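Side-chain contacts in ECF RNA polymerase sigma factor SigD (Mycobacterium tuberculosis, PDB 3VFZ), which probably directs RNA polymerase to specific promoters as a releasable initiation factor, its domain 4, the part in this crystal, binding the -35 promoter element: residues A[37-40]-A[41-45]; A[46-49]-A[50-54]. All coordinates share one frame; numbering follows the deposited sequence.

Contact 1 (A[37-40]-A[41-45]); sequences REIL and ILRVV
Glu-38 and Leu-42, one turn apart on helix 34-46 of sigma-70 domain 4, lie side by side and point the same way, Glu-38 CG meeting Leu-42 CD1 at 4.1 Å. In the glutamate, chi1 of 167° sets CG anti to its own N and beside the leucine; the extension beyond CG carries the carboxylate away from it. The next pair round the helix, Ile-39 and Arg-43, meets at an angle: the CG2 branch of the isoleucine touches the aliphatic CG of the arginine at 4.1 Å. Arg-43 then bends at chi2 and chi3, and its NH1 is bonded to Leu-48 O beyond the helix end.

Outward from these pairs, Ile-39 and Leu-40 pack on helix 61-80, Leu-42 on Thr-53 and Val-57 of helix 50-57, and Ile-41 on Leu-29 of helix 21-29. The backbone that spaces the side chains is regular i to i+4 bonding as far as Val-44 N to Leu-40 O, 2.9 Å and less straight (151°) than the three before it. Over 41-45 the helix widens into a pi-type turn, and Val-44 CB lies ahead of the same carbonyl, 3.2 Å from Leu-40 O.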
loop_
_atom_site.group_PDB
_atom_site.type_symbol
_atom_site.label_atom_id
_atom_site.label_comp_id
_atom_site.label_asym_id
_atom_site.label_seq_id
_atom_site.Cartn_x
_atom_site.Cartn_y
_atom_site.Cartn_z
ATOM N N ARG A 37 2.394 -3.192 -1.064
ATOM C CA ARG A 37 1.110 -3.873 -1.247
ATOM C C ARG A 37 0.538 -4.231 0.109
ATOM O O ARG A 37 -0.637 -4.001 0.396
ATOM C CB ARG A 37 1.277 -5.152 -2.065
ATOM C CG ARG A 37 1.636 -4.925 -3.513
ATOM C CD ARG A 37 2.159 -6.207 -4.161
ATOM N NE ARG A 37 1.150 -7.264 -4.188
ATOM C CZ ARG A 37 1.372 -8.488 -4.665
ATOM N NH1 ARG A 37 2.571 -8.801 -5.144
ATOM N NH2 ARG A 37 0.405 -9.402 -4.660
ATOM N N GLU A 38 1.396 -4.808 0.939
ATOM C CA GLU A 38 1.031 -5.228 2.268
ATOM C C GLU A 38 0.511 -4.053 3.088
ATOM O O GLU A 38 -0.523 -4.143 3.749
ATOM C CB GLU A 38 2.274 -5.832 2.924
ATOM C CG GLU A 38 2.168 -6.049 4.393
ATOM C CD GLU A 38 3.445 -6.643 4.945
ATOM O OE1 GLU A 38 4.540 -6.140 4.594
ATOM O OE2 GLU A 38 3.346 -7.622 5.707
ATOM N N ILE A 39 1.229 -2.934 3.034
ATOM C CA ILE A 39 0.824 -1.733 3.773
ATOM C C ILE A 39 -0.538 -1.205 3.319
ATOM O O ILE A 39 -1.405 -0.901 4.142
ATOM C CB ILE A 39 1.924 -0.625 3.693
ATOM C CG1 ILE A 39 3.051 -0.989 4.654
ATOM C CG2 ILE A 39 1.357 0.735 4.029
ATOM C CD1 ILE A 39 4.329 -0.173 4.437
ATOM N N LEU A 40 -0.736 -1.094 2.010
ATOM C CA LEU A 40 -2.008 -0.569 1.503
ATOM C C LEU A 40 -3.172 -1.478 1.870
ATOM O O LEU A 40 -4.232 -0.994 2.264
ATOM C CB LEU A 40 -1.971 -0.356 -0.011
ATOM C CG LEU A 40 -1.061 0.763 -0.528
ATOM C CD1 LEU A 40 -1.344 1.036 -2.014
ATOM C CD2 LEU A 40 -1.295 2.036 0.285
ATOM N N ILE A 41 -2.984 -2.791 1.738
ATOM C CA ILE A 41 -4.050 -3.719 2.125
ATOM C C ILE A 41 -4.404 -3.568 3.610
ATOM O O ILE A 41 -5.585 -3.471 3.970
ATOM C CB ILE A 41 -3.713 -5.167 1.775
ATOM C CG1 ILE A 41 -3.583 -5.341 0.260
ATOM C CG2 ILE A 41 -4.774 -6.114 2.314
ATOM C CD1 ILE A 41 -3.011 -6.727 -0.123
ATOM N N LEU A 42 -3.382 -3.540 4.464
ATOM C CA LEU A 42 -3.569 -3.366 5.912
ATOM C C LEU A 42 -4.250 -2.042 6.303
ATOM O O LEU A 42 -5.197 -2.031 7.114
ATOM C CB LEU A 42 -2.231 -3.532 6.642
ATOM C CG LEU A 42 -1.673 -4.970 6.685
ATOM C CD1 LEU A 42 -0.333 -5.022 7.436
ATOM C CD2 LEU A 42 -2.671 -5.950 7.329
ATOM N N ARG A 43 -3.779 -0.934 5.730
ATOM C CA ARG A 43 -4.322 0.382 6.053
ATOM C C ARG A 43 -5.727 0.575 5.498
ATOM O O ARG A 43 -6.585 1.147 6.162
ATOM C CB ARG A 43 -3.444 1.502 5.472
ATOM C CG ARG A 43 -2.077 1.619 6.089
ATOM C CD ARG A 43 -2.155 2.335 7.437
ATOM N NE ARG A 43 -2.329 3.783 7.297
ATOM C CZ ARG A 43 -3.426 4.455 7.643
ATOM N NH1 ARG A 43 -4.482 3.821 8.150
ATOM N NH2 ARG A 43 -3.472 5.771 7.475
ATOM N N VAL A 44 -5.938 0.159 4.255
ATOM C CA VAL A 44 -7.139 0.577 3.522
ATOM C C VAL A 44 -8.244 -0.461 3.630
ATOM O O VAL A 44 -9.351 -0.141 4.033
ATOM C CB VAL A 44 -6.838 0.866 2.054
ATOM C CG1 VAL A 44 -8.139 1.133 1.296
ATOM C CG2 VAL A 44 -5.887 2.069 1.944
ATOM N N VAL A 45 -7.931 -1.708 3.299
ATOM C CA VAL A 45 -8.937 -2.767 3.285
ATOM C C VAL A 45 -9.247 -3.266 4.677
ATOM O O VAL A 45 -10.415 -3.390 5.065
ATOM C CB VAL A 45 -8.511 -3.943 2.405
ATOM C CG1 VAL A 45 -9.527 -5.100 2.513
ATOM C CG2 VAL A 45 -8.377 -3.476 0.973
#

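Contact 2 (A[46-49]-A[50-54]); sequences VGLS and AEETA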
loop_
_atom_site.group_PDB
_atom_site.type_symbol
_atom_site.label_atom_id
_atom_site.label_comp_id
_atom_site.label_asym_id
_atom_site.label_seq_id
_atom_site.Cartn_x
_atom_site.Cartn_y
_atom_site.Cartn_z
ATOM N N VAL A 46 -8.204 -3.547 5.442
ATOM C CA VAL A 46 -8.394 -4.059 6.787
ATOM C C VAL A 46 -8.654 -2.927 7.772
ATOM O O VAL A 46 -9.455 -3.068 8.689
ATOM C CB VAL A 46 -7.196 -4.879 7.251
ATOM C CG1 VAL A 46 -7.389 -5.288 8.697
ATOM C CG2 VAL A 46 -7.021 -6.098 6.353
ATOM N N GLY A 47 -7.969 -1.806 7.592
ATOM C CA GLY A 47 -8.279 -0.617 8.368
ATOM C C GLY A 47 -7.365 -0.356 9.547
ATOM O O GLY A 47 -7.711 0.448 10.421
ATOM N N LEU A 48 -6.211 -1.029 9.583
ATOM C CA LEU A 48 -5.181 -0.726 10.579
ATOM C C LEU A 48 -4.776 0.739 10.463
ATOM O O LEU A 48 -4.774 1.308 9.370
ATOM C CB LEU A 48 -3.937 -1.595 10.380
ATOM C CG LEU A 48 -3.928 -2.970 11.046
ATOM C CD1 LEU A 48 -5.165 -3.758 10.689
ATOM C CD2 LEU A 48 -2.682 -3.732 10.684
ATOM N N SER A 49 -4.447 1.348 11.595
ATOM C CA SER A 49 -3.888 2.686 11.602
ATOM C C SER A 49 -2.447 2.587 11.140
ATOM O O SER A 49 -1.907 1.488 10.995
ATOM C CB SER A 49 -3.912 3.263 13.016
ATOM O OG SER A 49 -2.998 2.559 13.841
ATOM N N ALA A 50 -1.812 3.736 10.925
ATOM C CA ALA A 50 -0.419 3.747 10.516
ATOM C C ALA A 50 0.443 3.086 11.589
ATOM O O ALA A 50 1.394 2.369 11.270
ATOM C CB ALA A 50 0.046 5.167 10.240
ATOM N N GLU A 51 0.097 3.318 12.855
ATOM C CA GLU A 51 0.876 2.792 13.970
ATOM C C GLU A 51 0.718 1.282 14.085
ATOM O O GLU A 51 1.690 0.556 14.318
ATOM C CB GLU A 51 0.460 3.460 15.287
ATOM C CG GLU A 51 0.384 4.984 15.229
ATOM C CD GLU A 51 -0.989 5.497 14.803
ATOM O OE1 GLU A 51 -1.096 6.100 13.711
ATOM O OE2 GLU A 51 -1.961 5.304 15.569
ATOM N N GLU A 52 -0.518 0.815 13.932
ATOM C CA GLU A 52 -0.810 -0.612 14.006
ATOM C C GLU A 52 -0.167 -1.356 12.843
ATOM O O GLU A 52 0.311 -2.484 12.996
ATOM C CB GLU A 52 -2.324 -0.843 14.025
ATOM C CG GLU A 52 -3.015 -0.275 15.262
ATOM C CD GLU A 52 -4.520 -0.437 15.222
ATOM O OE1 GLU A 52 -5.123 -0.125 14.173
ATOM O OE2 GLU A 52 -5.097 -0.883 16.236
ATOM N N THR A 53 -0.147 -0.709 11.680
ATOM C CA THR A 53 0.471 -1.283 10.495
ATOM C C THR A 53 1.977 -1.437 10.691
ATOM O O THR A 53 2.543 -2.493 10.405
ATOM C CB THR A 53 0.195 -0.412 9.257
ATOM O OG1 THR A 53 -1.195 -0.494 8.932
ATOM C CG2 THR A 53 0.999 -0.896 8.076
ATOM N N ALA A 54 2.622 -0.388 11.187
ATOM C CA ALA A 54 4.053 -0.447 11.466
ATOM C C ALA A 54 4.365 -1.571 12.459
ATOM O O ALA A 54 5.341 -2.304 12.293
ATOM C CB ALA A 54 4.559 0.891 11.999
#
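Ser-49 and Glu-52 form a capping box at the start of helix 50-57, the first helix of the probable helix-turn-helix. Each backbone N-H is taken by the other's side chain. Glu-52 N gives its proton to Ser-49 OG at 3.0 Å, a nearly straight bond (165°). In return Ser-49 N donates to Glu-52 OE1, also 3.0 Å and straighter still, using the anti lone pair of that oxygen. The serine can do this because OG sits between its own N and carbonyl carbon (chi1 68°), tucked back over the first helical turn.

The inner side is the tight one. Ser-49 O accepts twice from Thr-53, from opposite faces of its plane: the amide N comes at 2.9 Å with a modest tilt, whereas the hydroxyl OG1, also at 2.9 Å, stands well above the plane. The two bonds hold Ser-49 O, and the one from OG1 helps to fix chi1 of the buried Thr-53, whose OG1 also lies 3.3 Å from Leu-48 CB. Leu-48 crosses both Glu-52 and Thr-53 at an angle, with Leu-48 CG against Glu-52 CB at 4.0 Å, and it also touches Leu-42 of helix 34-46. Before it, Gly-47 ends that helix with positive phi, turning the chain toward the cap.

The outer side is looser. Glu-52 is exposed yet anchored through OE1 to Ser-49 N; only its approach to the serine hydroxyl is weak. Two acidic groups beside the N-terminus of a helix would probably be favoured by its dipole. Glu-51, also exposed, is the looser of the two: it bends back at chi2 toward the cap, but its approach remains weak and long, with OE2 3.4 Å from Ser-49 OG.

The two contacts come in series along the chain, their centres about 8 Å apart: contact 1 lies within helix 34-46, and contact 2 spans the end of that helix, the turn after it and the first turn of helix 50-57. Arg-43 reaches from the first into the second, its CD packed on Thr-53 OG1 at 3.3 Å. A probable backbone hydrogen bond runs from Gly-47 N to Leu-42 O. Contact 1 lies in a helix that packs on the other three, while contact 2 begins the probable DNA-binding helix-turn-helix; these joints probably help to fix how that motif stands against helix 34-46.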